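Local coordinates for protein filamentous hemagglutinin (Bordetella pertussis, PDB 1RWR) that is an adhesin exported by two-partner secretion, its amino-terminal secretion domain probably being recognised by the outer-membrane transporter during export, at residues Ala164-Leu169 / Arg208-Gly213; Ala188-Tyr193 / Ser234-Leu239; Pro44-Asn49 / Gly90-Tyr95. One frame throughout, in Å; residues are numbered along the deposited sequence.

Contact 1: residues Ala164-Leu169 / Arg208-Gly213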
ATOM      1  N   ALA A 164       0.286  -4.363  -6.888  1.00 11.85           N
ATOM      2  CA  ALA A 164       1.304  -4.109  -7.924  1.00 11.74           C
ATOM      3  C   ALA A 164       1.450  -5.331  -8.794  1.00 11.27           C
ATOM      4  O   ALA A 164       0.892  -6.402  -8.482  1.00 10.43           O
ATOM      5  CB  ALA A 164       2.642  -3.752  -7.291  1.00 12.56           C
ATOM      6  N   ARG A 165       2.192  -5.209  -9.897  1.00 10.98           N
ATOM      7  CA  ARG A 165       2.374  -6.370 -10.737  1.00 11.72           C
ATOM      8  C   ARG A 165       3.264  -7.371 -10.028  1.00 11.62           C
ATOM      9  O   ARG A 165       2.976  -8.553 -10.028  1.00 11.12           O
ATOM     10  CB  ARG A 165       2.912  -5.999 -12.116  1.00 12.16           C
ATOM     11  CG  ARG A 165       2.823  -7.137 -13.154  1.00 13.44           C
ATOM     12  CD  ARG A 165       1.358  -7.417 -13.571  1.00 14.25           C
ATOM     13  NE  ARG A 165       1.152  -8.661 -14.306  1.00 14.62           N
ATOM     14  CZ  ARG A 165       1.240  -8.809 -15.657  1.00 15.60           C
ATOM     15  NH1 ARG A 165       1.669  -7.844 -16.446  1.00 14.99           N
ATOM     16  NH2 ARG A 165       0.964  -9.984 -16.202  1.00 15.68           N
ATOM     17  N   LEU A 166       4.345  -6.863  -9.468  1.00 11.48           N
ATOM     18  CA  LEU A 166       5.269  -7.631  -8.634  1.00 11.40           C
ATOM     19  C   LEU A 166       5.507  -6.916  -7.315  1.00 12.03           C
ATOM     20  O   LEU A 166       5.482  -5.689  -7.233  1.00 11.32           O
ATOM     21  CB  LEU A 166       6.625  -7.775  -9.329  1.00 13.04           C
ATOM     22  CG  LEU A 166       6.655  -8.457 -10.705  1.00 14.15           C
ATOM     23  CD1 LEU A 166       8.082  -8.365 -11.269  1.00 15.87           C
ATOM     24  CD2 LEU A 166       6.170  -9.919 -10.681  1.00 13.90           C
ATOM     25  N   VAL A 167       5.821  -7.682  -6.284  1.00 11.81           N
ATOM     26  CA  VAL A 167       6.087  -7.097  -4.972  1.00 11.54           C
ATOM     27  C   VAL A 167       7.305  -7.779  -4.359  1.00 11.96           C
ATOM     28  O   VAL A 167       7.393  -9.001  -4.362  1.00 11.91           O
ATOM     29  CB  VAL A 167       4.884  -7.176  -4.020  1.00 11.20           C
ATOM     30  CG1 VAL A 167       5.214  -6.503  -2.675  1.00 11.40           C
ATOM     31  CG2 VAL A 167       3.670  -6.570  -4.631  1.00 12.08           C
ATOM     32  N   LYS A 168       8.239  -6.975  -3.864  1.00 12.96           N
ATOM     33  CA  LYS A 168       9.430  -7.475  -3.159  1.00 14.06           C
ATOM     34  C   LYS A 168       9.368  -6.965  -1.718  1.00 12.84           C
ATOM     35  O   LYS A 168       9.183  -5.763  -1.495  1.00 12.85           O
ATOM     36  CB  LYS A 168      10.676  -7.004  -3.867  1.00 14.52           C
ATOM     37  CG  LYS A 168      10.757  -7.637  -5.278  1.00 19.25           C
ATOM     38  CD  LYS A 168      11.922  -7.188  -6.095  1.00 26.44           C
ATOM     39  CE  LYS A 168      12.027  -8.005  -7.439  1.00 30.74           C
ATOM     40  NZ  LYS A 168      11.146  -9.253  -7.656  1.00 30.35           N
ATOM     41  N   LEU A 169       9.494  -7.886  -0.761  1.00 12.89           N
ATOM     42  CA  LEU A 169       9.396  -7.575   0.658  1.00 12.27           C
ATOM     43  C   LEU A 169      10.738  -7.839   1.316  1.00 12.62           C
ATOM     44  O   LEU A 169      11.059  -8.989   1.637  1.00 12.66           O
ATOM     45  CB  LEU A 169       8.307  -8.393   1.312  1.00 12.67           C
ATOM     46  CG  LEU A 169       6.908  -8.254   0.695  1.00 12.65           C
ATOM     47  CD1 LEU A 169       5.969  -9.337   1.176  1.00 15.14           C
ATOM     48  CD2 LEU A 169       6.365  -6.824   0.947  1.00 14.89           C
ATOM     49  N   ARG A 208       3.555 -10.338 -19.648  1.00 21.34           N
ATOM     50  CA  ARG A 208       3.649 -11.073 -18.394  1.00 21.55           C
ATOM     51  C   ARG A 208       4.320 -10.239 -17.303  1.00 20.87           C
ATOM     52  O   ARG A 208       4.980  -9.211 -17.545  1.00 20.93           O
ATOM     53  CB  ARG A 208       4.378 -12.375 -18.622  1.00 22.00           C
ATOM     54  CG  ARG A 208       5.853 -12.176 -18.771  1.00 23.40           C
ATOM     55  CD  ARG A 208       6.572 -13.421 -19.189  1.00 25.83           C
ATOM     56  NE  ARG A 208       7.988 -13.226 -18.931  1.00 28.05           N
ATOM     57  CZ  ARG A 208       8.936 -14.040 -19.342  1.00 29.55           C
ATOM     58  NH1 ARG A 208       8.648 -15.112 -20.047  1.00 30.99           N
ATOM     59  NH2 ARG A 208      10.184 -13.755 -19.025  1.00 30.26           N
ATOM     60  N   GLY A 209       4.052 -10.624 -16.066  1.00 20.48           N
ATOM     61  CA  GLY A 209       4.676  -9.980 -14.934  1.00 20.03           C
ATOM     62  C   GLY A 209       6.109 -10.466 -14.819  1.00 19.39           C
ATOM     63  O   GLY A 209       6.994  -9.702 -14.505  1.00 18.23           O
ATOM     64  N   ALA A 210       6.289 -11.757 -15.067  1.00 18.91           N
ATOM     65  CA  ALA A 210       7.584 -12.429 -15.024  1.00 19.56           C
ATOM     66  C   ALA A 210       7.375 -13.804 -15.650  1.00 20.92           C
ATOM     67  O   ALA A 210       6.252 -14.164 -16.001  1.00 22.36           O
ATOM     68  CB  ALA A 210       8.075 -12.555 -13.593  1.00 18.94           C
ATOM     69  N   ALA A 211       8.438 -14.572 -15.744  1.00 21.92           N
ATOM     70  CA  ALA A 211       8.367 -15.944 -16.254  1.00 23.16           C
ATOM     71  C   ALA A 211       7.636 -16.898 -15.336  1.00 23.34           C
ATOM     72  O   ALA A 211       7.609 -16.722 -14.129  1.00 23.07           O
ATOM     73  CB  ALA A 211       9.761 -16.480 -16.482  1.00 23.28           C
ATOM     74  N   ALA A 212       7.098 -17.961 -15.935  1.00 23.56           N
ATOM     75  CA  ALA A 212       6.555 -19.066 -15.171  1.00 23.21           C
ATOM     76  C   ALA A 212       7.581 -19.524 -14.113  1.00 22.69           C
ATOM     77  O   ALA A 212       8.780 -19.599 -14.380  1.00 21.79           O
ATOM     78  CB  ALA A 212       6.201 -20.188 -16.101  1.00 24.27           C
ATOM     79  N   GLY A 213       7.113 -19.741 -12.889  1.00 22.68           N
ATOM     80  CA  GLY A 213       7.984 -20.120 -11.784  1.00 21.86           C
ATOM     81  C   GLY A 213       8.700 -18.991 -11.049  1.00 20.84           C
ATOM     82  O   GLY A 213       9.293 -19.227  -9.994  1.00 20.20           O
TER
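Gly209, Arg165 and Leu166 account for most of the 183 Å² buried here, and Gly209 lies against both side chains of the other segment. Arg165 sends CG anti to its backbone N (chi1 -167°), then bends at chi2, so that one face of its guanidinium lies under the Arg208-Gly209 peptide. Gly209 N sits 3.1 Å above that plane, offset toward the rim, and 3.2 Å from Arg165 NH2; both atoms are donors, so the pair is packing and not a bond. The polar partners of Arg165 lie elsewhere: a salt bridge from NE to Asp236, and hydrogen bonds from NH1 to Ala207 O and Gln141 O. These bonds fix the guanidinium's orientation, and Gly209, without a side chain, lies over its face. Leu166, its CG anti to the carbonyl carbon, meets the carbonyl end of the same glycine: both methyls lie against Gly209 O, CD1 at 3.7 Å and CD2 at 3.9 Å, and CD2 also makes a loose 4.4 Å contact with Ala210 CB. A corner of the coil leading into strand 166-169 is thereby covered by the loop between strands 199-202 and 215-219, an excursion packed on the outside of a right-handed parallel beta-helix.

Contact 2: residues Ala188-Tyr193 / Ser234-Leu239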
ATOM      1  N   ALA A 188      -0.660  -9.132  -5.906  1.00 12.01           N
ATOM      2  CA  ALA A 188       0.207  -9.092  -7.069  1.00 11.83           C
ATOM      3  C   ALA A 188      -0.463  -9.668  -8.287  1.00 11.97           C
ATOM      4  O   ALA A 188      -1.380 -10.503  -8.165  1.00 13.96           O
ATOM      5  CB  ALA A 188       1.511  -9.827  -6.788  1.00 13.20           C
ATOM      6  N   GLY A 189      -0.034  -9.215  -9.449  1.00 12.58           N
ATOM      7  CA  GLY A 189      -0.540  -9.718 -10.726  1.00 12.88           C
ATOM      8  C   GLY A 189      -1.329  -8.663 -11.482  1.00 13.44           C
ATOM      9  O   GLY A 189      -1.471  -7.528 -11.038  1.00 12.75           O
ATOM     10  N   ALA A 190      -1.787  -9.055 -12.663  1.00 14.09           N
ATOM     11  CA  ALA A 190      -2.590  -8.192 -13.503  1.00 13.90           C
ATOM     12  C   ALA A 190      -4.009  -8.276 -13.005  1.00 14.43           C
ATOM     13  O   ALA A 190      -4.694  -9.288 -13.180  1.00 15.00           O
ATOM     14  CB  ALA A 190      -2.468  -8.595 -14.967  1.00 13.92           C
ATOM     15  N   ASN A 191      -4.397  -7.227 -12.308  1.00 14.09           N
ATOM     16  CA  ASN A 191      -5.683  -7.158 -11.630  1.00 13.71           C
ATOM     17  C   ASN A 191      -6.320  -5.806 -11.750  1.00 13.16           C
ATOM     18  O   ASN A 191      -5.649  -4.795 -11.784  1.00 12.68           O
ATOM     19  CB  ASN A 191      -5.525  -7.420 -10.118  1.00 12.48           C
ATOM     20  CG  ASN A 191      -5.145  -8.854  -9.783  1.00 13.65           C
ATOM     21  OD1 ASN A 191      -5.880  -9.786 -10.068  1.00 14.68           O
ATOM     22  ND2 ASN A 191      -3.982  -9.020  -9.155  1.00 13.76           N
ATOM     23  N   ARG A 192      -7.640  -5.775 -11.763  1.00 13.88           N
ATOM     24  CA  ARG A 192      -8.337  -4.578 -11.363  1.00 14.81           C
ATOM     25  C   ARG A 192      -8.596  -4.755  -9.877  1.00 14.75           C
ATOM     26  O   ARG A 192      -9.176  -5.774  -9.441  1.00 14.68           O
ATOM     27  CB  ARG A 192      -9.688  -4.423 -12.074  1.00 15.68           C
ATOM     28  CG  ARG A 192     -10.492  -3.317 -11.350  1.00 19.97           C
ATOM     29  CD  ARG A 192     -11.515  -2.713 -12.143  1.00 23.49           C
ATOM     30  NE  ARG A 192     -10.989  -1.780 -13.126  1.00 23.97           N
ATOM     31  CZ  ARG A 192     -11.737  -0.875 -13.707  1.00 23.37           C
ATOM     32  NH1 ARG A 192     -13.026  -0.786 -13.383  1.00 27.33           N
ATOM     33  NH2 ARG A 192     -11.221  -0.090 -14.618  1.00 21.43           N
ATOM     34  N   TYR A 193      -8.169  -3.778  -9.086  1.00 14.19           N
ATOM     35  CA  TYR A 193      -8.458  -3.767  -7.660  1.00 14.46           C
ATOM     36  C   TYR A 193      -9.444  -2.669  -7.342  1.00 14.63           C
ATOM     37  O   TYR A 193      -9.180  -1.483  -7.586  1.00 15.21           O
ATOM     38  CB  TYR A 193      -7.182  -3.534  -6.885  1.00 14.76           C
ATOM     39  CG  TYR A 193      -7.211  -3.842  -5.398  1.00 14.28           C
ATOM     40  CD1 TYR A 193      -7.287  -5.146  -4.939  1.00 14.61           C
ATOM     41  CD2 TYR A 193      -7.103  -2.829  -4.466  1.00 14.60           C
ATOM     42  CE1 TYR A 193      -7.262  -5.446  -3.583  1.00 15.07           C
ATOM     43  CE2 TYR A 193      -7.076  -3.124  -3.090  1.00 13.61           C
ATOM     44  CZ  TYR A 193      -7.132  -4.431  -2.671  1.00 12.34           C
ATOM     45  OH  TYR A 193      -7.029  -4.734  -1.340  1.00 13.39           O
ATOM     46  N   SER A 234      -1.620 -13.620  -5.348  1.00 15.17           N
ATOM     47  CA  SER A 234      -0.928 -13.552  -6.616  1.00 14.40           C
ATOM     48  C   SER A 234      -1.870 -14.160  -7.642  1.00 14.46           C
ATOM     49  O   SER A 234      -2.311 -15.305  -7.488  1.00 14.57           O
ATOM     50  CB  SER A 234       0.361 -14.366  -6.545  1.00 14.24           C
ATOM     51  OG  SER A 234       1.004 -14.403  -7.790  1.00 14.06           O
ATOM     52  N   SER A 235      -2.229 -13.395  -8.653  1.00 15.80           N
ATOM     53  CA  SER A 235      -3.243 -13.852  -9.588  1.00 17.23           C
ATOM     54  C   SER A 235      -2.706 -14.326 -10.955  1.00 17.90           C
ATOM     55  O   SER A 235      -3.435 -15.025 -11.677  1.00 17.56           O
ATOM     56  CB  SER A 235      -4.330 -12.759  -9.704  1.00 18.38           C
ATOM     57  OG  SER A 235      -3.719 -11.644 -10.211  1.00 22.92           O
ATOM     58  N   ASP A 236      -1.460 -14.010 -11.309  1.00 17.31           N
ATOM     59  CA  ASP A 236      -0.923 -14.423 -12.631  1.00 18.18           C
ATOM     60  C   ASP A 236      -0.606 -15.922 -12.653  1.00 18.62           C
ATOM     61  O   ASP A 236       0.119 -16.424 -11.792  1.00 17.89           O
ATOM     62  CB  ASP A 236       0.334 -13.663 -13.023  1.00 17.52           C
ATOM     63  CG  ASP A 236       0.089 -12.177 -13.281  1.00 18.29           C
ATOM     64  OD1 ASP A 236      -1.107 -11.755 -13.373  1.00 19.10           O
ATOM     65  OD2 ASP A 236       1.039 -11.394 -13.427  1.00 16.69           O
ATOM     66  N   SER A 237      -1.114 -16.632 -13.661  1.00 20.02           N
ATOM     67  CA  SER A 237      -0.927 -18.083 -13.732  1.00 20.26           C
ATOM     68  C   SER A 237       0.568 -18.432 -13.795  1.00 19.34           C
ATOM     69  O   SER A 237       1.352 -17.845 -14.549  1.00 18.39           O
ATOM     70  CB  SER A 237      -1.655 -18.662 -14.939  1.00 22.26           C
ATOM     71  OG  SER A 237      -1.425 -20.062 -15.052  1.00 27.02           O
ATOM     72  N   GLY A 238       0.971 -19.361 -12.946  1.00 17.79           N
ATOM     73  CA  GLY A 238       2.330 -19.862 -12.994  1.00 17.86           C
ATOM     74  C   GLY A 238       3.326 -19.117 -12.139  1.00 17.78           C
ATOM     75  O   GLY A 238       4.482 -19.535 -12.042  1.00 18.75           O
ATOM     76  N   LEU A 239       2.921 -18.005 -11.528  1.00 16.90           N
ATOM     77  CA  LEU A 239       3.880 -17.196 -10.741  1.00 17.52           C
ATOM     78  C   LEU A 239       3.718 -17.537  -9.267  1.00 16.10           C
ATOM     79  O   LEU A 239       2.626 -17.864  -8.838  1.00 16.07           O
ATOM     80  CB  LEU A 239       3.660 -15.697 -10.970  1.00 17.53           C
ATOM     81  CG  LEU A 239       4.343 -15.157 -12.226  1.00 21.47           C
ATOM     82  CD1 LEU A 239       3.702 -15.745 -13.467  1.00 24.78           C
ATOM     83  CD2 LEU A 239       4.339 -13.685 -12.372  1.00 22.82           C
TER
HETATM   84  O   HOH W   1      -3.808 -11.859 -13.273  1.00 19.51           O
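Asp236 makes the straightest bond of this contact: Ala190 N donates to Asp236 OD1 over 2.9 Å at 173°, reaching the oxygen from above the carboxylate plane. A second backbone donor, Ser235 N, binds Ala188 O at 3.1 Å and likewise approaches from above the carbonyl plane. This bond belongs to a parallel bridge between Ala188 and Ser234, where two successive rungs of the beta-helix run out of one sheet and turn a corner. Ser234 CA adds a CA-H...O contact to the same carbonyl. Beyond the bridge the chains diverge, and side chains take over from the ladder. Ser235 OG, held between its backbone N and carbonyl carbon (chi1 62°), points at the carboxamide of Asn191; ND2 gives it a weak bond of 2.8 Å, bent to 124°, and gives another weak one to Ala188 O. The other carboxylate oxygen, OD2, is engaged by Arg165, so both oxygens have partners and the negative charge is probably stabilised. Gly189, at a positive phi that suits glycine, brings its bare CA to 3.4 Å from Asp236 OD1. Packing is slight around this polar core: Ala190 CB lies 3.8 Å from Asp236 OD1, while Ala188 and Ser234 turn to the face covered by Ala216. Past Asp236 the chain makes a type II turn closed by Leu239 N on Asp236 O. One water links the two segments, donating to Ala190 O and to Asp236 OD1, each at 2.7 Å, and accepting from Ser235 OG.

Contact 3: residues Pro44-Asn49 / Gly90-Tyr95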
ATOM      1  N   PRO A  44      11.635  14.269   6.743  1.00 16.95           N
ATOM      2  CA  PRO A  44      10.758  13.576   7.709  1.00 16.38           C
ATOM      3  C   PRO A  44       9.379  13.147   7.176  1.00 15.50           C
ATOM      4  O   PRO A  44       8.658  12.452   7.874  1.00 15.21           O
ATOM      5  CB  PRO A  44      10.543  14.616   8.795  1.00 16.88           C
ATOM      6  CG  PRO A  44      11.021  15.888   8.236  1.00 19.15           C
ATOM      7  CD  PRO A  44      11.676  15.721   6.982  1.00 17.65           C
ATOM      8  N   GLY A  45       9.059  13.559   5.968  1.00 14.89           N
ATOM      9  CA  GLY A  45       7.835  13.149   5.298  1.00 13.99           C
ATOM     10  C   GLY A  45       7.183  14.257   4.513  1.00 13.45           C
ATOM     11  O   GLY A  45       7.840  15.116   3.963  1.00 14.14           O
ATOM     12  N   VAL A  46       5.861  14.237   4.472  1.00 13.08           N
ATOM     13  CA  VAL A  46       5.065  15.170   3.691  1.00 13.71           C
ATOM     14  C   VAL A  46       3.751  15.380   4.435  1.00 13.82           C
ATOM     15  O   VAL A  46       3.277  14.468   5.102  1.00 13.44           O
ATOM     16  CB  VAL A  46       4.766  14.656   2.228  1.00 14.31           C
ATOM     17  CG1 VAL A  46       3.961  13.354   2.176  1.00 13.92           C
ATOM     18  CG2 VAL A  46       4.096  15.711   1.385  1.00 15.38           C
ATOM     19  N   VAL A  47       3.184  16.566   4.295  1.00 13.19           N
ATOM     20  CA  VAL A  47       1.882  16.849   4.868  1.00 12.60           C
ATOM     21  C   VAL A  47       0.867  17.026   3.733  1.00 12.92           C
ATOM     22  O   VAL A  47       1.042  17.914   2.885  1.00 14.22           O
ATOM     23  CB  VAL A  47       1.939  18.116   5.738  1.00 13.04           C
ATOM     24  CG1 VAL A  47       0.535  18.487   6.289  1.00 13.66           C
ATOM     25  CG2 VAL A  47       2.920  17.908   6.841  1.00 14.03           C
ATOM     26  N   PHE A  48      -0.213  16.250   3.768  1.00 11.68           N
ATOM     27  CA  PHE A  48      -1.334  16.444   2.877  1.00 12.25           C
ATOM     28  C   PHE A  48      -2.316  17.395   3.543  1.00 12.87           C
ATOM     29  O   PHE A  48      -2.788  17.133   4.638  1.00 13.13           O
ATOM     30  CB  PHE A  48      -2.052  15.126   2.573  1.00 12.49           C
ATOM     31  CG  PHE A  48      -1.249  14.190   1.754  1.00 12.42           C
ATOM     32  CD1 PHE A  48      -1.227  14.297   0.383  1.00 13.33           C
ATOM     33  CD2 PHE A  48      -0.480  13.212   2.382  1.00 13.15           C
ATOM     34  CE1 PHE A  48      -0.458  13.389  -0.380  1.00 14.79           C
ATOM     35  CE2 PHE A  48       0.275  12.354   1.652  1.00 14.41           C
ATOM     36  CZ  PHE A  48       0.289  12.433   0.272  1.00 13.61           C
ATOM     37  N   ASN A  49      -2.620  18.502   2.885  1.00 13.87           N
ATOM     38  CA  ASN A  49      -3.425  19.548   3.533  1.00 13.17           C
ATOM     39  C   ASN A  49      -4.897  19.328   3.280  1.00 13.68           C
ATOM     40  O   ASN A  49      -5.422  19.739   2.271  1.00 14.36           O
ATOM     41  CB  ASN A  49      -2.981  20.958   3.093  1.00 12.96           C
ATOM     42  CG  ASN A  49      -3.630  22.072   3.920  1.00 13.90           C
ATOM     43  OD1 ASN A  49      -4.554  21.829   4.715  1.00 15.02           O
ATOM     44  ND2 ASN A  49      -3.165  23.307   3.718  1.00 14.65           N
ATOM     45  N   GLY A  90       9.628   8.321   5.375  1.00 12.80           N
ATOM     46  CA  GLY A  90       9.191   9.255   6.395  1.00 13.18           C
ATOM     47  C   GLY A  90       7.715   9.095   6.676  1.00 12.96           C
ATOM     48  O   GLY A  90       7.142   8.044   6.391  1.00 13.11           O
ATOM     49  N   THR A  91       7.097  10.145   7.207  1.00 13.19           N
ATOM     50  CA  THR A  91       5.708  10.100   7.653  1.00 12.00           C
ATOM     51  C   THR A  91       4.800  10.767   6.655  1.00 11.74           C
ATOM     52  O   THR A  91       5.045  11.896   6.257  1.00 12.51           O
ATOM     53  CB  THR A  91       5.543  10.815   8.944  1.00 13.01           C
ATOM     54  OG1 THR A  91       6.352  10.203   9.956  1.00 14.18           O
ATOM     55  CG2 THR A  91       4.080  10.706   9.440  1.00 13.60           C
ATOM     56  N   LEU A  92       3.744  10.075   6.260  1.00 11.20           N
ATOM     57  CA  LEU A  92       2.690  10.649   5.460  1.00 11.40           C
ATOM     58  C   LEU A  92       1.637  11.161   6.443  1.00 11.71           C
ATOM     59  O   LEU A  92       0.887  10.366   6.991  1.00 12.43           O
ATOM     60  CB  LEU A  92       2.089   9.606   4.532  1.00 12.01           C
ATOM     61  CG  LEU A  92       3.004   8.751   3.655  1.00 11.79           C
ATOM     62  CD1 LEU A  92       2.209   7.799   2.755  1.00 12.95           C
ATOM     63  CD2 LEU A  92       3.886   9.648   2.821  1.00 14.49           C
ATOM     64  N   GLU A  93       1.609  12.477   6.646  1.00 12.05           N
ATOM     65  CA  GLU A  93       0.680  13.095   7.571  1.00 12.08           C
ATOM     66  C   GLU A  93      -0.465  13.753   6.803  1.00 12.31           C
ATOM     67  O   GLU A  93      -0.259  14.428   5.819  1.00 14.48           O
ATOM     68  CB  GLU A  93       1.362  14.136   8.446  1.00 13.18           C
ATOM     69  CG  GLU A  93       0.388  14.872   9.376  1.00 14.12           C
ATOM     70  CD  GLU A  93       1.048  15.733  10.422  1.00 17.79           C
ATOM     71  OE1 GLU A  93       2.289  15.900  10.448  1.00 18.67           O
ATOM     72  OE2 GLU A  93       0.295  16.273  11.269  1.00 17.09           O
ATOM     73  N   VAL A  94      -1.679  13.531   7.292  1.00 12.94           N
ATOM     74  CA  VAL A  94      -2.845  14.246   6.805  1.00 12.21           C
ATOM     75  C   VAL A  94      -3.186  15.306   7.833  1.00 13.24           C
ATOM     76  O   VAL A  94      -3.449  14.994   8.998  1.00 13.91           O
ATOM     77  CB  VAL A  94      -4.055  13.318   6.531  1.00 12.83           C
ATOM     78  CG1 VAL A  94      -5.207  14.098   5.917  1.00 13.32           C
ATOM     79  CG2 VAL A  94      -3.689  12.189   5.593  1.00 13.18           C
ATOM     80  N   TYR A  95      -3.110  16.560   7.409  1.00 13.32           N
ATOM     81  CA  TYR A  95      -3.555  17.665   8.247  1.00 14.16           C
ATOM     82  C   TYR A  95      -5.045  17.887   7.953  1.00 13.94           C
ATOM     83  O   TYR A  95      -5.462  18.070   6.822  1.00 15.44           O
ATOM     84  CB  TYR A  95      -2.752  18.939   8.026  1.00 14.31           C
ATOM     85  CG  TYR A  95      -3.398  20.141   8.668  1.00 14.06           C
ATOM     86  CD1 TYR A  95      -3.381  20.294  10.030  1.00 14.53           C
ATOM     87  CD2 TYR A  95      -4.041  21.122   7.908  1.00 15.66           C
ATOM     88  CE1 TYR A  95      -4.041  21.400  10.654  1.00 16.99           C
ATOM     89  CE2 TYR A  95      -4.681  22.239   8.528  1.00 16.07           C
ATOM     90  CZ  TYR A  95      -4.689  22.344   9.892  1.00 17.65           C
ATOM     91  OH  TYR A  95      -5.322  23.420  10.498  1.00 21.59           O
TER
HETATM   92  O   HOH W   2       8.975  11.614  10.370  1.00 26.57           O
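Val46, Phe48, Leu92 and Val94 form the apolar face of this strand pair. Val46 crosses Leu92 obliquely, CG1 standing 3.8 Å from Leu92 CD2; CG1 takes the crowded position between backbone N and carbonyl carbon (chi1 62°). Phe48, its CG anti to the carbonyl carbon, presents a ring edge, and CE2 approaches Leu92 CB at 4.4 Å. Leu101 of strand 99-104, in another sheet of the helix, packs on Phe48, Leu92 and Val94, consistent with this face being turned to the inside of the coil. Beneath the side chains runs an in-register parallel ladder, Gly45 to Asn49 bridged with Thr91 to Tyr95, the strand axes 4.6 Å apart at closest approach and 22° from parallel. Such stacking of equivalent strands from successive turns is the signature of a beta-helix. Four of its five backbone bonds lie nearly along the C=O axis, the shortest being Phe48 N to Glu93 O at 2.7 Å. The fifth, Thr91 N to Pro44 O, comes from above the carbonyl plane, where the chain turns a corner at Gly90. On the other face Val47 CG1 rests 3.7 Å from Tyr95 CB, and Glu93 lies alongside Val47. Asn49 OD1 meets the Tyr95 ring in plane at its edge, 3.3 Å from CD2, with amide and ring 63° apart. Partners beyond the pair take the polar ends: Glu93's extended chain carries its carboxylate to the N-H groups of Arg58 and Ile59, Asn49 OD1 accepts from Gly51 N while ND2 donates to Asn22 and Thr64, Tyr95 OH bonds Thr53 O, and Thr91 OG1 pairs with Ser115. A water donates to Pro44 O over 2.7 Å and also bonds Thr91 OG1.

How the contacts relate
Contacts 1 and 2 are neighbours, their centres 8 Å apart, and their segments alternate along the chain. Arg165 NE, 2.9 Å from Asp236 OD2, ties one to the other. Gly213 N and Gly238 O, 2.8 Å apart, probably add a hydrogen bond between the two outer loops, and Arg165 O packs on Ala188 CB at 3.8 Å. Contact 3 closes earlier in the sequence and lies on the opposite side of the chain's centre, about 30 Å from contact 1 and 31 Å from contact 2 between centres. Nearest atoms remain about 15 Å away from either, so contact 3 does not touch either of the other two.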